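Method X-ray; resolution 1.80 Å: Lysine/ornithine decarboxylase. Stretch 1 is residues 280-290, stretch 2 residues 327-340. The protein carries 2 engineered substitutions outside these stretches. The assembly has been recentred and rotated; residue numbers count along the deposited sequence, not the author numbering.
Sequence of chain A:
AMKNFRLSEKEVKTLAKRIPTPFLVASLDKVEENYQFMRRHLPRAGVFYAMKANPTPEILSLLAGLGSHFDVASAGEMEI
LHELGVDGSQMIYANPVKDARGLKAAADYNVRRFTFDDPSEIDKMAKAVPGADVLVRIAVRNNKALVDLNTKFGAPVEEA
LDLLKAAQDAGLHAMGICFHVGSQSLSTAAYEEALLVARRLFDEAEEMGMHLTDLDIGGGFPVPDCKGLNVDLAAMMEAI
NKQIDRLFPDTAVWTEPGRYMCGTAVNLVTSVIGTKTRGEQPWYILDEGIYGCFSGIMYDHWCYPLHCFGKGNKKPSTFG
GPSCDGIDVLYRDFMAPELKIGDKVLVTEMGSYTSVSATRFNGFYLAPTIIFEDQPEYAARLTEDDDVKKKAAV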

# COMPACT_ATOMS: atom_id res chain seq x y z
N GLU A 280 -5.47 -31.33 -2.03
CA GLU A 280 -5.52 -31.66 -0.59
C GLU A 280 -5.74 -30.46 0.32
O GLU A 280 -6.37 -30.59 1.36
CB GLU A 280 -4.28 -32.44 -0.13
CG GLU A 280 -4.53 -33.31 1.10
CD GLU A 280 -3.43 -34.34 1.29
OE1 GLU A 280 -3.72 -35.56 1.20
OE2 GLU A 280 -2.25 -33.92 1.51
N GLN A 281 -5.21 -29.32 -0.06
CA GLN A 281 -5.41 -28.10 0.71
C GLN A 281 -6.46 -27.18 0.03
O GLN A 281 -6.19 -26.61 -0.98
CB GLN A 281 -4.05 -27.46 0.94
CG GLN A 281 -4.13 -26.11 1.58
CD GLN A 281 -3.02 -25.73 2.47
OE1 GLN A 281 -2.97 -24.62 2.90
NE2 GLN A 281 -2.15 -26.68 2.83
N PRO A 282 -7.66 -27.02 0.60
CA PRO A 282 -8.56 -26.10 -0.04
C PRO A 282 -8.06 -24.67 0.02
O PRO A 282 -7.36 -24.28 0.99
CB PRO A 282 -9.82 -26.19 0.79
CG PRO A 282 -9.55 -27.02 1.94
CD PRO A 282 -8.17 -27.55 1.84
N TRP A 283 -8.48 -23.86 -0.95
CA TRP A 283 -8.25 -22.41 -0.94
C TRP A 283 -9.57 -21.70 -0.81
O TRP A 283 -10.60 -22.08 -1.40
CB TRP A 283 -7.61 -21.88 -2.17
CG TRP A 283 -6.17 -22.19 -2.37
CD1 TRP A 283 -5.56 -23.42 -2.28
CD2 TRP A 283 -5.12 -21.27 -2.74
NE1 TRP A 283 -4.20 -23.30 -2.50
CE2 TRP A 283 -3.93 -22.01 -2.86
CE3 TRP A 283 -5.08 -19.91 -2.98
CZ2 TRP A 283 -2.70 -21.40 -3.14
CZ3 TRP A 283 -3.87 -19.31 -3.24
CH2 TRP A 283 -2.70 -20.06 -3.37
N TYR A 284 -9.54 -20.61 -0.08
CA TYR A 284 -10.63 -19.70 -0.02
C TYR A 284 -10.14 -18.31 -0.42
O TYR A 284 -9.14 -17.83 0.13
CB TYR A 284 -11.12 -19.60 1.41
CG TYR A 284 -11.51 -20.97 1.91
CD1 TYR A 284 -12.61 -21.59 1.34
CD2 TYR A 284 -10.79 -21.63 2.88
CE1 TYR A 284 -12.98 -22.86 1.72
CE2 TYR A 284 -11.20 -22.91 3.34
CZ TYR A 284 -12.27 -23.50 2.71
OH TYR A 284 -12.77 -24.70 3.10
N ILE A 285 -10.90 -17.69 -1.31
CA ILE A 285 -10.64 -16.34 -1.77
C ILE A 285 -11.56 -15.39 -1.05
O ILE A 285 -12.78 -15.56 -1.07
CB ILE A 285 -10.83 -16.20 -3.31
CG1 ILE A 285 -9.87 -17.15 -4.00
CG2 ILE A 285 -10.50 -14.78 -3.74
CD1 ILE A 285 -8.44 -17.04 -3.59
N LEU A 286 -10.96 -14.40 -0.36
CA LEU A 286 -11.71 -13.37 0.39
C LEU A 286 -11.86 -12.08 -0.38
O LEU A 286 -11.12 -11.88 -1.28
CB LEU A 286 -11.01 -13.06 1.74
CG LEU A 286 -10.75 -14.33 2.60
CD1 LEU A 286 -10.03 -13.90 3.86
CD2 LEU A 286 -12.07 -14.98 2.92
N ASP A 287 -12.84 -11.23 -0.01
CA ASP A 287 -13.01 -9.96 -0.61
C ASP A 287 -12.18 -8.82 -0.05
O ASP A 287 -12.31 -7.69 -0.56
CB ASP A 287 -14.47 -9.60 -0.88
CG ASP A 287 -15.34 -9.49 0.39
OD1 ASP A 287 -14.82 -9.43 1.53
OD2 ASP A 287 -16.59 -9.42 0.22
N GLU A 288 -11.29 -9.12 0.84
CA GLU A 288 -10.26 -8.23 1.32
C GLU A 288 -8.93 -8.93 1.28
O GLU A 288 -8.84 -10.11 1.61
CB GLU A 288 -10.56 -7.68 2.72
CG GLU A 288 -9.63 -6.56 3.21
CD GLU A 288 -9.87 -5.18 2.60
OE1 GLU A 288 -9.20 -4.24 3.08
OE2 GLU A 288 -10.75 -5.02 1.69
N GLY A 289 -7.86 -8.22 0.96
CA GLY A 289 -6.53 -8.90 0.84
C GLY A 289 -5.34 -7.98 1.16
O GLY A 289 -5.45 -6.91 1.84
N ILE A 290 -4.19 -8.38 0.63
CA ILE A 290 -2.90 -7.81 0.98
C ILE A 290 -2.72 -6.39 0.45
O ILE A 290 -1.88 -5.65 0.98
CB ILE A 290 -1.78 -8.73 0.54
CG1 ILE A 290 -0.52 -8.48 1.39
CG2 ILE A 290 -1.49 -8.54 -0.95
CD1 ILE A 290 0.51 -9.54 1.29
N ILE A 327 1.09 -12.44 -5.18
CA ILE A 327 1.50 -12.10 -3.84
C ILE A 327 0.33 -12.04 -2.85
O ILE A 327 0.54 -11.99 -1.68
CB ILE A 327 2.31 -10.81 -3.82
CG1 ILE A 327 3.27 -10.81 -2.65
CG2 ILE A 327 1.42 -9.59 -3.79
CD1 ILE A 327 4.28 -9.70 -2.73
N ASP A 328 -0.90 -12.00 -3.35
CA ASP A 328 -2.05 -11.79 -2.50
C ASP A 328 -2.50 -13.09 -1.82
O ASP A 328 -3.62 -13.54 -1.97
CB ASP A 328 -3.18 -11.16 -3.35
CG ASP A 328 -4.26 -10.49 -2.52
OD1 ASP A 328 -4.28 -10.64 -1.30
OD2 ASP A 328 -5.10 -9.83 -3.12
N VAL A 329 -1.60 -13.67 -1.05
CA VAL A 329 -1.91 -14.87 -0.28
C VAL A 329 -1.73 -14.51 1.18
O VAL A 329 -0.69 -14.01 1.56
CB VAL A 329 -0.98 -16.05 -0.63
CG1 VAL A 329 -1.34 -17.27 0.18
CG2 VAL A 329 -1.04 -16.36 -2.12
N LEU A 330 -2.75 -14.77 1.98
CA LEU A 330 -2.81 -14.20 3.32
C LEU A 330 -2.38 -15.25 4.39
O LEU A 330 -1.67 -14.90 5.35
CB LEU A 330 -4.25 -13.82 3.57
CG LEU A 330 -4.86 -12.92 2.50
CD1 LEU A 330 -6.31 -12.61 2.79
CD2 LEU A 330 -4.03 -11.66 2.39
N TYR A 331 -2.91 -16.46 4.27
CA TYR A 331 -2.60 -17.56 5.21
C TYR A 331 -2.42 -18.84 4.41
O TYR A 331 -3.17 -19.07 3.46
CB TYR A 331 -3.69 -17.76 6.21
CG TYR A 331 -4.07 -16.61 7.06
CD1 TYR A 331 -5.00 -15.65 6.58
CD2 TYR A 331 -3.54 -16.42 8.32
CE1 TYR A 331 -5.41 -14.58 7.36
CE2 TYR A 331 -3.94 -15.32 9.11
CZ TYR A 331 -4.84 -14.38 8.58
OH TYR A 331 -5.28 -13.30 9.27
N ARG A 332 -1.47 -19.68 4.87
CA ARG A 332 -1.25 -21.04 4.32
C ARG A 332 -1.26 -22.05 5.48
O ARG A 332 -0.92 -21.71 6.64
CB ARG A 332 0.10 -21.08 3.60
CG ARG A 332 0.14 -20.21 2.36
CD ARG A 332 1.53 -20.30 1.74
NE ARG A 332 1.60 -19.67 0.38
CZ ARG A 332 2.05 -18.43 0.19
NH1 ARG A 332 2.42 -17.63 1.23
NH2 ARG A 332 2.10 -17.91 -1.02
N ASP A 333 -1.77 -23.24 5.21
CA ASP A 333 -1.80 -24.34 6.23
C ASP A 333 -2.53 -23.92 7.46
O ASP A 333 -2.18 -24.26 8.56
CB ASP A 333 -0.40 -24.85 6.49
CG ASP A 333 0.31 -25.22 5.22
OD1 ASP A 333 -0.11 -26.12 4.53
OD2 ASP A 333 1.31 -24.60 4.87
N PHE A 334 -3.62 -23.18 7.27
CA PHE A 334 -4.41 -22.63 8.37
C PHE A 334 -5.54 -23.60 8.64
O PHE A 334 -6.28 -23.95 7.73
CB PHE A 334 -4.96 -21.22 7.95
CG PHE A 334 -5.78 -20.55 9.03
CD1 PHE A 334 -7.10 -20.92 9.25
CD2 PHE A 334 -5.14 -19.68 9.91
CE1 PHE A 334 -7.85 -20.34 10.28
CE2 PHE A 334 -5.89 -19.06 10.94
CZ PHE A 334 -7.22 -19.41 11.11
N MET A 335 -5.68 -24.10 9.87
CA MET A 335 -6.74 -25.06 10.17
C MET A 335 -8.14 -24.39 10.15
O MET A 335 -8.41 -23.51 10.99
CB MET A 335 -6.54 -25.74 11.54
CG MET A 335 -5.39 -26.67 11.57
SD MET A 335 -5.77 -28.16 10.59
CE MET A 335 -7.04 -28.89 11.52
N ALA A 336 -8.94 -24.77 9.19
CA ALA A 336 -10.20 -24.18 8.91
C ALA A 336 -11.26 -25.22 8.62
O ALA A 336 -10.97 -26.29 7.99
CB ALA A 336 -10.09 -23.17 7.75
N PRO A 337 -12.52 -24.92 9.04
CA PRO A 337 -13.61 -25.75 8.61
C PRO A 337 -13.90 -25.61 7.16
O PRO A 337 -13.25 -24.77 6.47
CB PRO A 337 -14.75 -25.30 9.48
CG PRO A 337 -14.48 -23.86 9.67
CD PRO A 337 -13.01 -23.74 9.77
N GLU A 338 -14.80 -26.45 6.67
CA GLU A 338 -15.18 -26.37 5.29
C GLU A 338 -16.03 -25.13 5.10
O GLU A 338 -17.07 -24.98 5.75
CB GLU A 338 -16.01 -27.60 4.85
CG GLU A 338 -16.59 -27.43 3.45
CD GLU A 338 -17.35 -28.64 2.88
OE1 GLU A 338 -17.43 -28.77 1.65
OE2 GLU A 338 -17.86 -29.46 3.65
N LEU A 339 -15.54 -24.15 4.35
CA LEU A 339 -16.27 -22.92 4.06
C LEU A 339 -16.88 -22.91 2.64
O LEU A 339 -16.40 -23.62 1.74
CB LEU A 339 -15.32 -21.69 4.24
CG LEU A 339 -14.63 -21.56 5.57
CD1 LEU A 339 -13.67 -20.36 5.57
CD2 LEU A 339 -15.63 -21.42 6.69
N LYS A 340 -17.91 -22.10 2.46
CA LYS A 340 -18.60 -21.98 1.17
C LYS A 340 -18.66 -20.52 0.80
O LYS A 340 -18.59 -19.63 1.68
CB LYS A 340 -20.04 -22.43 1.25
CG LYS A 340 -20.32 -23.66 2.06
CD LYS A 340 -20.04 -24.91 1.28
CE LYS A 340 -20.43 -26.15 2.09
NZ LYS A 340 -21.09 -27.10 1.17
O HOH W 1 -11.09 -26.02 4.92

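No backbone-to-backbone hydrogen bond joins the two stretches; each of the four direct hydrogen bonds between them uses at least one side-chain atom. The CA atoms come closest at Ile 290 and Asp 328, 5.4 Å apart, and lie 7.6 Å apart at Gln 281 and Asp 333, so side chains must bridge the gap. Together the stretches bury 627 Å².

Stretch 2 begins with Ile 327, whose CG2 lies 4.2 Å from Ile 290 CG2, an apolar contact. At Asp 328 the side chain, with chi1 at -162° (t), brings OD1 to 3.0 Å from Ile 290 N; the N-H...O angle of 177° makes this a nearly linear hydrogen bond. The same carboxylate oxygen sits 3.6 Å from Gly 289 CA. An ideal CB there would fall 2.5 Å from Asp 328 OD1, a clash, so the absence of a side chain makes room for the carboxylate.

Val 329 points its CA-to-CB bond away, yet its CG2 is met at 4.2 Å by Trp 283 CH2, the indole reaching across from strand 283-286. Leu 330 serves two neighbours: its CD1 lies 4.1 Å from Leu 286 CD1, and its CD2 lies 4.1 Å from Ile 290 CB.

The chain turns a corner at Arg 332 and Asp 333, where Gln 281 binds with both ends of its amide. Asp 333 N donates to Gln 281 OE1 (2.9 Å, 152°), while Gln 281 NE2 donates to Asp 333 OD1 (2.7 Å, 177°), pairing amide donor and acceptor with complementary groups of one residue.

Farther on, water 1 donates to Pro 337 O at 2.9 Å and hydrogen-bonds Tyr 284 OH at 2.8 Å, bridging the stretches. Leu 339 N donates to Tyr 284 OH (3.1 Å, 173°). Leu 339 CB also lies over the Tyr 284 ring face, 4.0 Å from its centroid and 25° off the normal, a CH-pi contact.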